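Local coordinates for protein hemolysin BL lytic component L1 (Bacillus cereus, PDB 7NMQ) that forms, as one lytic component, part of the three-component hemolysin BL enterotoxin, an alpha-helical pore-forming toxin that probably lyses host cell membranes, at residues G6-K11 with G315-D320. Sequence-based numbering, arbitrary orientation.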
ATOM      1  N   GLY A   6     -24.238   5.422  -6.455  1.00 13.86           N
ATOM      2  CA  GLY A   6     -23.137   5.873  -5.610  1.00 13.68           C
ATOM      3  C   GLY A   6     -21.888   5.028  -5.787  1.00 15.35           C
ATOM      4  O   GLY A   6     -21.821   4.115  -6.606  1.00 16.29           O
ATOM      5  N   PRO A   7     -20.844   5.405  -5.040  1.00 16.26           N
ATOM      6  CA  PRO A   7     -19.523   4.767  -5.179  1.00 16.60           C
ATOM      7  C   PRO A   7     -19.413   3.325  -4.655  1.00 20.21           C
ATOM      8  O   PRO A   7     -18.342   2.756  -4.670  1.00 21.85           O
ATOM      9  CB  PRO A   7     -18.645   5.842  -4.527  1.00 17.67           C
ATOM     10  CG  PRO A   7     -19.488   6.508  -3.529  1.00 18.17           C
ATOM     11  CD  PRO A   7     -20.832   6.597  -4.192  1.00 17.10           C
ATOM     12  N   GLU A   8     -20.493   2.704  -4.207  1.00 22.15           N
ATOM     13  CA  GLU A   8     -20.501   1.274  -3.835  1.00 24.47           C
ATOM     14  C   GLU A   8     -19.392   1.077  -2.774  1.00 20.73           C
ATOM     15  O   GLU A   8     -19.334   1.878  -1.831  1.00 23.71           O
ATOM     16  CB  GLU A   8     -20.357   0.425  -5.104  1.00 27.74           C
ATOM     17  CG  GLU A   8     -21.299   0.833  -6.206  1.00 31.45           C
ATOM     18  CD  GLU A   8     -22.541  -0.001  -6.385  1.00 32.58           C
ATOM     19  OE1 GLU A   8     -22.818  -0.274  -7.550  1.00 31.62           O
ATOM     20  OE2 GLU A   8     -23.220  -0.355  -5.380  1.00 39.22           O
ATOM     21  N   GLY A   9     -18.557   0.044  -2.873  1.00 22.13           N
ATOM     22  CA  GLY A   9     -17.498  -0.257  -1.896  1.00 20.99           C
ATOM     23  C   GLY A   9     -16.205   0.487  -2.174  1.00 18.34           C
ATOM     24  O   GLY A   9     -15.167   0.034  -1.638  1.00 19.10           O
ATOM     25  N   LEU A  10     -16.212   1.583  -2.945  1.00 15.54           N
ATOM     26  CA  LEU A  10     -14.918   2.261  -3.217  1.00 14.93           C
ATOM     27  C   LEU A  10     -14.266   2.767  -1.933  1.00 16.98           C
ATOM     28  O   LEU A  10     -13.000   2.750  -1.891  1.00 16.57           O
ATOM     29  CB  LEU A  10     -15.058   3.365  -4.243  1.00 15.30           C
ATOM     30  CG  LEU A  10     -15.304   2.880  -5.657  1.00 15.21           C
ATOM     31  CD1 LEU A  10     -15.630   4.077  -6.545  1.00 16.67           C
ATOM     32  CD2 LEU A  10     -14.111   2.115  -6.205  1.00 16.50           C
ATOM     33  N   LYS A  11     -15.001   3.180  -0.933  1.00 17.86           N
ATOM     34  CA  LYS A  11     -14.403   3.788   0.274  1.00 18.58           C
ATOM     35  C   LYS A  11     -13.480   2.771   0.960  1.00 18.31           C
ATOM     36  O   LYS A  11     -12.326   3.099   1.247  1.00 18.25           O
ATOM     37  CB  LYS A  11     -15.503   4.281   1.198  1.00 22.10           C
ATOM     38  CG  LYS A  11     -15.141   5.467   2.055  1.00 27.53           C
ATOM     39  CD  LYS A  11     -16.346   6.108   2.724  1.00 29.82           C
ATOM     40  CE  LYS A  11     -15.935   7.271   3.607  1.00 33.90           C
ATOM     41  NZ  LYS A  11     -17.033   7.685   4.505  1.00 45.54           N
ATOM     42  N   GLY A 315     -21.242   0.164 -13.151  1.00 13.64           N
ATOM     43  CA  GLY A 315     -21.622   0.198 -14.575  1.00 14.23           C
ATOM     44  C   GLY A 315     -22.906  -0.587 -14.780  1.00 14.56           C
ATOM     45  O   GLY A 315     -23.785  -0.101 -15.500  1.00 15.49           O
ATOM     46  N   ALA A 316     -23.060  -1.740 -14.143  1.00 15.00           N
ATOM     47  CA  ALA A 316     -24.316  -2.533 -14.238  1.00 15.26           C
ATOM     48  C   ALA A 316     -25.504  -1.769 -13.657  1.00 14.44           C
ATOM     49  O   ALA A 316     -26.582  -1.778 -14.255  1.00 16.11           O
ATOM     50  CB  ALA A 316     -24.180  -3.848 -13.546  1.00 16.97           C
ATOM     51  N   ASN A 317     -25.311  -1.096 -12.547  1.00 14.82           N
ATOM     52  CA  ASN A 317     -26.393  -0.345 -11.878  1.00 14.57           C
ATOM     53  C   ASN A 317     -26.828   0.829 -12.772  1.00 13.59           C
ATOM     54  O   ASN A 317     -28.021   1.070 -12.963  1.00 14.86           O
ATOM     55  CB  ASN A 317     -25.933   0.128 -10.505  1.00 16.47           C
ATOM     56  CG  ASN A 317     -25.823  -0.991  -9.494  1.00 18.76           C
ATOM     57  OD1 ASN A 317     -26.468  -2.020  -9.620  1.00 26.79           O
ATOM     58  ND2 ASN A 317     -25.063  -0.780  -8.443  1.00 24.44           N
ATOM     59  N   TYR A 318     -25.890   1.569 -13.348  1.00 12.12           N
ATOM     60  CA  TYR A 318     -26.240   2.694 -14.239  1.00 11.56           C
ATOM     61  C   TYR A 318     -26.858   2.160 -15.519  1.00 12.11           C
ATOM     62  O   TYR A 318     -27.748   2.828 -16.073  1.00 12.26           O
ATOM     63  CB  TYR A 318     -24.991   3.512 -14.584  1.00 11.47           C
ATOM     64  CG  TYR A 318     -24.558   4.529 -13.559  1.00 11.26           C
ATOM     65  CD1 TYR A 318     -24.092   4.159 -12.307  1.00 11.44           C
ATOM     66  CD2 TYR A 318     -24.627   5.868 -13.843  1.00 12.56           C
ATOM     67  CE1 TYR A 318     -23.663   5.091 -11.366  1.00 11.93           C
ATOM     68  CE2 TYR A 318     -24.270   6.815 -12.901  1.00 12.80           C
ATOM     69  CZ  TYR A 318     -23.762   6.430 -11.668  1.00 12.11           C
ATOM     70  OH  TYR A 318     -23.433   7.410 -10.766  1.00 12.89           O
ATOM     71  N   THR A 319     -26.386   1.033 -16.044  1.00 12.49           N
ATOM     72  CA  THR A 319     -26.948   0.469 -17.300  1.00 14.02           C
ATOM     73  C   THR A 319     -28.380  -0.004 -17.061  1.00 14.09           C
ATOM     74  O   THR A 319     -29.183   0.188 -17.937  1.00 15.16           O
ATOM     75  CB  THR A 319     -26.059  -0.654 -17.813  1.00 15.32           C
ATOM     76  OG1 THR A 319     -24.743  -0.124 -18.047  1.00 16.67           O
ATOM     77  CG2 THR A 319     -26.581  -1.243 -19.098  1.00 18.00           C
ATOM     78  N   ASP A 320     -28.698  -0.484 -15.876  1.00 14.32           N
ATOM     79  CA  ASP A 320     -30.086  -0.836 -15.506  1.00 15.18           C
ATOM     80  C   ASP A 320     -30.966   0.427 -15.594  1.00 14.67           C
ATOM     81  O   ASP A 320     -32.054   0.373 -16.194  1.00 15.81           O
ATOM     82  CB  ASP A 320     -30.147  -1.441 -14.113  1.00 16.71           C
ATOM     83  CG  ASP A 320     -31.500  -1.992 -13.774  1.00 17.97           C
ATOM     84  OD1 ASP A 320     -31.999  -2.845 -14.540  1.00 20.16           O
ATOM     85  OD2 ASP A 320     -32.059  -1.503 -12.788  1.00 20.15           O
TER
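Glu-8 and Asn-317 reach for each other from opposite directions and make the single close approach between 6-11 and helix segment 315-320. From CB, which leaves the backbone toward the helix, the Glu-8 chain sets CG beside its own backbone N (chi1 -49°) and then bends at chi2 (-100°). CD follows at 3.3 Å from Asn-317 ND2. At the tip, OE1 lies 2.5 Å from Asn-317 ND2, so close that the modelled spacing is doubtful, while OE2 stays farther off, 3.6 Å from the same ND2. Carboxylate and amide planes are turned 44° against each other. Glu-8 also touches Gln-310 and Thr-313 of the same helix 275-325, and Asn-317 touches Ala-4. Behind Glu-8, a type II' turn from Pro-7 to Leu-10 is closed by Leu-10 N to Pro-7 O, 3.0 Å, and Gly-9 occupies the N-cap position of helix 10-33. The segment leading into that helix runs beside helix 275-325, meeting it through Glu-8 and Asn-317 at the surface, hydrogen bonds of Gly-9 N to Gln-310 OE1 and Tyr-318 OH to Leu-5 O, and Leu-10 packing on Ile-307, within a long helical bundle, the architecture of ClyA-like alpha-helical pore-forming toxins.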